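Local atomic coordinates of putative antitoxin VapB45 (Mycobacterium tuberculosis, PDB entry 5AF3), a protein that is possibly the antitoxin of a type II toxin-antitoxin system, paired with the toxin VapC45, and carries a putative helix-turn-helix DNA-binding domain. Residues R85-P90 / E155-Y160; L11-P16 / P71-A76. All coordinates share one frame; numbering follows the deposited sequence.

Interaction 1. Residues R85-P90 / E155-Y160; sequences RRAGVP and EIVEHY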
ATOM      1  N   ARG A  85      16.352   1.966  -2.276  1.00 11.62           N
ATOM      2  CA  ARG A  85      15.733   2.010  -3.606  1.00 17.51           C
ATOM      3  C   ARG A  85      14.682   3.112  -3.655  1.00 18.73           C
ATOM      4  O   ARG A  85      14.667   3.908  -4.583  1.00 18.16           O
ATOM      5  CB  ARG A  85      15.073   0.679  -3.929  1.00 14.96           C
ATOM      6  CG  ARG A  85      14.482   0.588  -5.344  1.00 19.86           C
ATOM      7  CD  ARG A  85      13.869  -0.773  -5.587  1.00 25.81           C
ATOM      8  NE  ARG A  85      12.599  -0.867  -4.893  1.00 34.52           N
ATOM      9  CZ  ARG A  85      11.405  -0.838  -5.480  1.00 32.94           C
ATOM     10  NH1 ARG A  85      11.291  -0.757  -6.804  1.00 32.93           N
ATOM     11  NH2 ARG A  85      10.327  -0.938  -4.725  1.00 34.25           N
ATOM     12  N   ARG A  86      13.821   3.160  -2.639  1.00 18.85           N
ATOM     13  CA  ARG A  86      12.819   4.224  -2.486  1.00 22.28           C
ATOM     14  C   ARG A  86      13.424   5.620  -2.513  1.00 21.05           C
ATOM     15  O   ARG A  86      12.814   6.560  -3.049  1.00 21.57           O
ATOM     16  CB  ARG A  86      12.071   4.034  -1.158  1.00 23.41           C
ATOM     17  CG  ARG A  86      10.817   4.875  -0.986  1.00 29.07           C
ATOM     18  CD  ARG A  86      10.121   4.491   0.343  1.00 26.63           C
ATOM     19  NE  ARG A  86       9.621   3.124   0.351  1.00 28.99           N
ATOM     20  CZ  ARG A  86      10.061   2.125   1.136  1.00 31.32           C
ATOM     21  NH1 ARG A  86      11.067   2.277   1.991  1.00 23.76           N
ATOM     22  NH2 ARG A  86       9.497   0.935   1.047  1.00 33.89           N
ATOM     23  N   ALA A  87      14.645   5.756  -1.995  1.00 21.01           N
ATOM     24  CA  ALA A  87      15.322   7.050  -1.905  1.00 20.32           C
ATOM     25  C   ALA A  87      15.887   7.545  -3.244  1.00 20.18           C
ATOM     26  O   ALA A  87      16.382   8.690  -3.331  1.00 20.64           O
ATOM     27  CB  ALA A  87      16.418   7.014  -0.851  1.00 19.26           C
ATOM     28  N   GLY A  88      15.849   6.674  -4.258  1.00 16.51           N
ATOM     29  CA  GLY A  88      16.416   7.000  -5.598  1.00 18.56           C
ATOM     30  C   GLY A  88      17.830   6.457  -5.790  1.00 21.93           C
ATOM     31  O   GLY A  88      18.466   6.712  -6.819  1.00 21.58           O
ATOM     32  N   VAL A  89      18.330   5.682  -4.819  1.00 18.84           N
ATOM     33  CA  VAL A  89      19.661   5.103  -4.940  1.00 19.29           C
ATOM     34  C   VAL A  89      19.784   4.119  -6.123  1.00 20.91           C
ATOM     35  O   VAL A  89      19.008   3.146  -6.261  1.00 17.60           O
ATOM     36  CB  VAL A  89      20.084   4.393  -3.624  1.00 19.58           C
ATOM     37  CG1 VAL A  89      21.449   3.696  -3.783  1.00 19.35           C
ATOM     38  CG2 VAL A  89      20.074   5.394  -2.480  1.00 21.78           C
ATOM     39  N   PRO A  90      20.794   4.333  -6.983  1.00 21.13           N
ATOM     40  CA  PRO A  90      20.987   3.356  -8.004  1.00 18.68           C
ATOM     41  C   PRO A  90      21.408   2.003  -7.422  1.00 23.51           C
ATOM     42  O   PRO A  90      22.375   1.943  -6.652  1.00 22.03           O
ATOM     43  CB  PRO A  90      22.110   3.973  -8.887  1.00 21.42           C
ATOM     44  CG  PRO A  90      22.844   4.882  -7.967  1.00 19.74           C
ATOM     45  CD  PRO A  90      21.790   5.433  -7.047  1.00 22.07           C
ATOM     46  N   GLU A 155      16.769  11.946   5.557  1.00 17.22           N
ATOM     47  CA  GLU A 155      15.647  11.531   6.413  1.00 16.00           C
ATOM     48  C   GLU A 155      14.729  10.534   5.757  1.00 16.53           C
ATOM     49  O   GLU A 155      14.156   9.685   6.441  1.00 18.10           O
ATOM     50  CB  GLU A 155      14.852  12.746   6.902  1.00 17.11           C
ATOM     51  CG  GLU A 155      15.656  13.510   7.971  1.00 19.24           C
ATOM     52  CD  GLU A 155      14.827  14.517   8.761  1.00 24.35           C
ATOM     53  OE1 GLU A 155      13.613  14.673   8.480  1.00 18.91           O
ATOM     54  OE2 GLU A 155      15.401  15.151   9.684  1.00 23.63           O
ATOM     55  N   ILE A 156      14.612  10.592   4.431  1.00 13.57           N
ATOM     56  CA  ILE A 156      13.764   9.632   3.722  1.00 13.97           C
ATOM     57  C   ILE A 156      14.287   8.193   3.916  1.00 17.55           C
ATOM     58  O   ILE A 156      13.512   7.246   3.936  1.00 18.89           O
ATOM     59  CB  ILE A 156      13.608   9.975   2.194  1.00 13.98           C
ATOM     60  CG1 ILE A 156      12.516   9.094   1.542  1.00 13.64           C
ATOM     61  CG2 ILE A 156      14.947   9.818   1.382  1.00 13.21           C
ATOM     62  CD1 ILE A 156      12.299   9.401   0.013  1.00 14.87           C
ATOM     63  N   VAL A 157      15.602   8.049   4.092  1.00 15.03           N
ATOM     64  CA  VAL A 157      16.232   6.748   4.439  1.00 15.83           C
ATOM     65  C   VAL A 157      16.095   6.488   5.959  1.00 14.94           C
ATOM     66  O   VAL A 157      15.677   5.372   6.365  1.00 14.79           O
ATOM     67  CB  VAL A 157      17.737   6.709   4.011  1.00 16.31           C
ATOM     68  CG1 VAL A 157      18.389   5.335   4.393  1.00 15.09           C
ATOM     69  CG2 VAL A 157      17.865   6.903   2.508  1.00 16.02           C
ATOM     70  N   GLU A 158      16.471   7.475   6.773  1.00 16.10           N
ATOM     71  CA  GLU A 158      16.375   7.351   8.254  1.00 16.43           C
ATOM     72  C   GLU A 158      15.004   6.884   8.712  1.00 18.55           C
ATOM     73  O   GLU A 158      14.904   6.002   9.582  1.00 19.04           O
ATOM     74  CB  GLU A 158      16.659   8.670   8.949  1.00 23.53           C
ATOM     75  CG  GLU A 158      18.090   8.956   9.164  1.00 30.63           C
ATOM     76  CD  GLU A 158      18.294  10.125  10.116  1.00 36.88           C
ATOM     77  OE1 GLU A 158      17.358  10.945  10.316  1.00 33.68           O
ATOM     78  OE2 GLU A 158      19.413  10.223  10.646  1.00 39.02           O
ATOM     79  N   HIS A 159      13.950   7.468   8.144  1.00 17.42           N
ATOM     80  CA  HIS A 159      12.555   7.044   8.475  1.00 21.16           C
ATOM     81  C   HIS A 159      12.378   5.520   8.443  1.00 19.26           C
ATOM     82  O   HIS A 159      11.750   4.928   9.349  1.00 21.82           O
ATOM     83  CB  HIS A 159      11.552   7.756   7.546  1.00 21.48           C
ATOM     84  CG  HIS A 159      10.150   7.204   7.573  1.00 22.66           C
ATOM     85  ND1 HIS A 159       9.366   7.191   8.708  1.00 25.12           N
ATOM     86  CD2 HIS A 159       9.395   6.658   6.588  1.00 24.20           C
ATOM     87  CE1 HIS A 159       8.184   6.673   8.421  1.00 23.94           C
ATOM     88  NE2 HIS A 159       8.174   6.345   7.141  1.00 23.60           N
ATOM     89  N   TYR A 160      12.921   4.860   7.430  1.00 14.13           N
ATOM     90  CA  TYR A 160      12.836   3.407   7.414  1.00 15.67           C
ATOM     91  C   TYR A 160      13.786   2.692   8.390  1.00 19.00           C
ATOM     92  O   TYR A 160      13.415   1.670   8.970  1.00 16.48           O
ATOM     93  CB  TYR A 160      12.982   2.873   5.996  1.00 15.17           C
ATOM     94  CG  TYR A 160      11.823   3.409   5.184  1.00 18.30           C
ATOM     95  CD1 TYR A 160      10.582   2.790   5.248  1.00 19.17           C
ATOM     96  CD2 TYR A 160      11.950   4.584   4.435  1.00 21.42           C
ATOM     97  CE1 TYR A 160       9.480   3.329   4.568  1.00 19.85           C
ATOM     98  CE2 TYR A 160      10.861   5.136   3.750  1.00 21.33           C
ATOM     99  CZ  TYR A 160       9.635   4.502   3.820  1.00 21.17           C
ATOM    100  OH  TYR A 160       8.533   5.015   3.156  1.00 23.83           O
TER
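R86 lays its guanidinium over the ring of Y160 in a cation-pi stack. From CB the chain leaves with CG anti to the backbone N (chi1 -168°) and runs on extended to CD, which rests 3.3 Å from Y160 OH. The bend comes at chi3, and NE, still beside the hydroxyl end, hands over to CZ, 3.9 Å from the ring centroid. NH1 then sits over the middle of the ring, 3.0 Å above its plane, with the two planes 30° apart. Arginine suits the place because its long chain carries a flat cation out to the ring. H159 CD2 lies against the opposite face, offset toward the rim, and Y160 OH is hydrogen-bonded to D237 of the second subunit, an acidic partner that may strengthen the ring's attraction for the cation. A87, small enough for a close approach, puts CB 3.7 Å from V157 CG2 and also touches I156 CG2. G88 takes a positive phi (97°) in a Schellman motif, where a side chain would jam against A87 O, hence glycine. The contact thus sets the C-terminal end of helix 72-86 against helix 155-161, with helix 135-143 packing on V89 and V157 and the second subunit reaching I156, H159 and Y160.

Interaction 2. Residues L11-P16 / P71-A76; sequences LRFDVP and PFVGIA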
ATOM      1  N   LEU A  11      16.537 -17.455  16.097  1.00 34.67           N
ATOM      2  CA  LEU A  11      15.479 -17.724  15.046  1.00 38.36           C
ATOM      3  C   LEU A  11      15.734 -16.992  13.697  1.00 37.28           C
ATOM      4  O   LEU A  11      14.984 -17.183  12.724  1.00 37.14           O
ATOM      5  CB  LEU A  11      14.071 -17.357  15.565  1.00 40.77           C
ATOM      6  CG  LEU A  11      13.783 -17.239  17.066  1.00 43.64           C
ATOM      7  CD1 LEU A  11      14.291 -15.860  17.549  1.00 46.02           C
ATOM      8  CD2 LEU A  11      12.293 -17.424  17.403  1.00 40.34           C
ATOM      9  N   ARG A  12      16.797 -16.182  13.648  1.00 32.56           N
ATOM     10  CA  ARG A  12      16.973 -15.156  12.600  1.00 27.47           C
ATOM     11  C   ARG A  12      17.915 -15.477  11.446  1.00 27.75           C
ATOM     12  O   ARG A  12      17.922 -14.757  10.447  1.00 29.14           O
ATOM     13  CB  ARG A  12      17.440 -13.852  13.257  1.00 21.67           C
ATOM     14  CG  ARG A  12      16.474 -13.264  14.263  1.00 24.09           C
ATOM     15  CD  ARG A  12      17.116 -12.097  14.966  1.00 24.67           C
ATOM     16  NE  ARG A  12      18.251 -12.563  15.769  1.00 28.87           N
ATOM     17  CZ  ARG A  12      19.201 -11.795  16.275  1.00 30.09           C
ATOM     18  NH1 ARG A  12      19.236 -10.491  16.050  1.00 28.23           N
ATOM     19  NH2 ARG A  12      20.145 -12.349  17.021  1.00 32.85           N
ATOM     20  N   PHE A  13      18.721 -16.543  11.556  1.00 29.33           N
ATOM     21  CA  PHE A  13      19.811 -16.775  10.592  1.00 32.31           C
ATOM     22  C   PHE A  13      19.733 -18.042   9.742  1.00 37.23           C
ATOM     23  O   PHE A  13      20.069 -18.023   8.550  1.00 37.65           O
ATOM     24  CB  PHE A  13      21.201 -16.688  11.297  1.00 30.78           C
ATOM     25  CG  PHE A  13      21.404 -15.418  12.033  1.00 28.51           C
ATOM     26  CD1 PHE A  13      21.870 -14.286  11.372  1.00 29.66           C
ATOM     27  CD2 PHE A  13      21.063 -15.319  13.380  1.00 29.06           C
ATOM     28  CE1 PHE A  13      22.021 -13.094  12.047  1.00 28.41           C
ATOM     29  CE2 PHE A  13      21.212 -14.127  14.072  1.00 32.71           C
ATOM     30  CZ  PHE A  13      21.688 -13.003  13.403  1.00 31.73           C
ATOM     31  N   ASP A  14      19.313 -19.147  10.350  1.00 40.69           N
ATOM     32  CA  ASP A  14      19.525 -20.469   9.735  1.00 45.92           C
ATOM     33  C   ASP A  14      18.287 -21.079   9.074  1.00 45.26           C
ATOM     34  O   ASP A  14      18.405 -22.028   8.296  1.00 45.61           O
ATOM     35  CB  ASP A  14      20.129 -21.460  10.753  1.00 49.08           C
ATOM     36  CG  ASP A  14      21.292 -20.864  11.559  1.00 52.33           C
ATOM     37  OD1 ASP A  14      22.077 -20.065  11.000  1.00 53.43           O
ATOM     38  OD2 ASP A  14      21.421 -21.199  12.764  1.00 53.56           O
ATOM     39  N   VAL A  15      17.116 -20.525   9.382  1.00 45.91           N
ATOM     40  CA  VAL A  15      15.844 -21.043   8.865  1.00 47.41           C
ATOM     41  C   VAL A  15      15.137 -20.084   7.862  1.00 44.45           C
ATOM     42  O   VAL A  15      14.703 -18.989   8.255  1.00 38.54           O
ATOM     43  CB  VAL A  15      14.896 -21.525  10.043  1.00 49.13           C
ATOM     44  CG1 VAL A  15      15.224 -20.815  11.379  1.00 52.62           C
ATOM     45  CG2 VAL A  15      13.409 -21.390   9.693  1.00 51.35           C
ATOM     46  N   PRO A  16      14.994 -20.509   6.579  1.00 44.86           N
ATOM     47  CA  PRO A  16      14.268 -19.640   5.638  1.00 43.75           C
ATOM     48  C   PRO A  16      12.802 -19.518   6.034  1.00 42.50           C
ATOM     49  O   PRO A  16      12.078 -20.523   6.150  1.00 43.91           O
ATOM     50  CB  PRO A  16      14.437 -20.314   4.271  1.00 43.40           C
ATOM     51  CG  PRO A  16      15.015 -21.649   4.525  1.00 45.26           C
ATOM     52  CD  PRO A  16      15.445 -21.766   5.956  1.00 44.44           C
ATOM     53  N   PRO A  71      15.903 -16.015   5.453  1.00 22.96           N
ATOM     54  CA  PRO A  71      15.847 -16.032   6.920  1.00 24.16           C
ATOM     55  C   PRO A  71      15.532 -14.596   7.374  1.00 21.54           C
ATOM     56  O   PRO A  71      15.535 -13.660   6.523  1.00 22.81           O
ATOM     57  CB  PRO A  71      17.254 -16.512   7.322  1.00 23.31           C
ATOM     58  CG  PRO A  71      18.160 -16.059   6.174  1.00 24.07           C
ATOM     59  CD  PRO A  71      17.281 -16.083   4.914  1.00 22.85           C
ATOM     60  N   PHE A  72      15.257 -14.388   8.656  1.00 19.07           N
ATOM     61  CA  PHE A  72      14.856 -13.068   9.120  1.00 18.02           C
ATOM     62  C   PHE A  72      15.900 -11.967   8.852  1.00 22.51           C
ATOM     63  O   PHE A  72      15.554 -10.822   8.471  1.00 18.39           O
ATOM     64  CB  PHE A  72      14.458 -13.043  10.605  1.00 21.51           C
ATOM     65  CG  PHE A  72      13.930 -11.730  11.033  1.00 22.20           C
ATOM     66  CD1 PHE A  72      12.599 -11.376  10.756  1.00 18.85           C
ATOM     67  CD2 PHE A  72      14.765 -10.789  11.628  1.00 19.10           C
ATOM     68  CE1 PHE A  72      12.134 -10.110  11.143  1.00 20.69           C
ATOM     69  CE2 PHE A  72      14.296  -9.532  12.007  1.00 18.77           C
ATOM     70  CZ  PHE A  72      12.972  -9.197  11.762  1.00 22.93           C
ATOM     71  N   VAL A  73      17.171 -12.296   9.073  1.00 20.26           N
ATOM     72  CA  VAL A  73      18.238 -11.332   8.741  1.00 18.61           C
ATOM     73  C   VAL A  73      18.174 -10.896   7.258  1.00 16.04           C
ATOM     74  O   VAL A  73      18.458  -9.699   6.956  1.00 17.03           O
ATOM     75  CB  VAL A  73      19.679 -11.843   9.129  1.00 18.28           C
ATOM     76  CG1 VAL A  73      20.099 -12.982   8.252  1.00 17.12           C
ATOM     77  CG2 VAL A  73      20.697 -10.662   9.106  1.00 17.81           C
ATOM     78  N   GLY A  74      17.848 -11.828   6.357  1.00 17.60           N
ATOM     79  CA  GLY A  74      17.720 -11.549   4.922  1.00 21.10           C
ATOM     80  C   GLY A  74      16.558 -10.606   4.587  1.00 19.11           C
ATOM     81  O   GLY A  74      16.663  -9.745   3.695  1.00 18.52           O
ATOM     82  N   ILE A  75      15.408 -10.791   5.236  1.00 19.68           N
ATOM     83  CA  ILE A  75      14.311  -9.842   5.001  1.00 21.07           C
ATOM     84  C   ILE A  75      14.649  -8.441   5.549  1.00 19.45           C
ATOM     85  O   ILE A  75      14.212  -7.415   4.997  1.00 17.92           O
ATOM     86  CB  ILE A  75      12.907 -10.347   5.487  1.00 20.45           C
ATOM     87  CG1 ILE A  75      11.828  -9.724   4.574  1.00 21.23           C
ATOM     88  CG2 ILE A  75      12.649 -10.007   6.941  1.00 20.42           C
ATOM     89  CD1 ILE A  75      10.433 -10.270   4.816  1.00 23.84           C
ATOM     90  N   ALA A  76      15.464  -8.398   6.606  1.00 16.23           N
ATOM     91  CA  ALA A  76      15.859  -7.136   7.229  1.00 14.61           C
ATOM     92  C   ALA A  76      16.794  -6.417   6.242  1.00 17.28           C
ATOM     93  O   ALA A  76      16.639  -5.215   6.001  1.00 13.96           O
ATOM     94  CB  ALA A  76      16.600  -7.418   8.589  1.00 13.04           C
TER
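The carbonyl O of R12 accepts a nearly straight hydrogen bond from V73 N, 2.9 Å long and in the carbonyl plane, at the first turn of helix 72-86. F72 has CG anti to its backbone N (chi1 -175°); its ring atom CD2 lies 4.0 Å from R12 CG. A large apolar ring suits this buried place, packing also on A172, I175 and L187. V73 holds CG1 between its backbone N and carbonyl carbon (chi1 69°), which brings that methyl 3.8 Å from F13 CD1, while CG2 touches CE1; valine's two branches thus both meet the broad F13 ring, the side chains crossing at about a right angle. P71 occupies the N-cap; lacking an N-H, proline suits a place just before a helix, where no backbone donor is needed for the helical ladder. The loop thus meets the start of a helix in the putative helix-turn-helix DNA-binding region. P71 CB packs 3.4 Å from F13 O, and P71 CA makes a CA-H...O contact with V15 O. F13 CZ lies over the centre of the R12 guanidinium, 3.9 Å above its plane. Long enough to pass F72 and still reach polar partners, R12 forms a salt bridge with D169 through NH2 and a hydrogen bond to A172 O through NH1.

How the interactions relate
From the N terminus, the modelled chain begins at 11-16, passes through strand 18-19 and helices 20-27 and 31-38, and returns by strand 68-70 to 71-76, where interaction 2 closes a loop of 54 residues. The same helix, 72-86, whose first turn is in interaction 2, carries the chain on to interaction 1, which opens at 85-90 and closes at 155-160 after 64 residues, mostly helical. The two loops therefore neither nest nor cross but run in series, joined by this one helix. The centres of interactions 1 and 2 lie about 23 Å apart, on opposite sides of the chain's centre. Interaction 2 ties the N-terminal loop to the start of helix 72-86; interaction 1 ties its other end to helix 155-161, beside the second subunit.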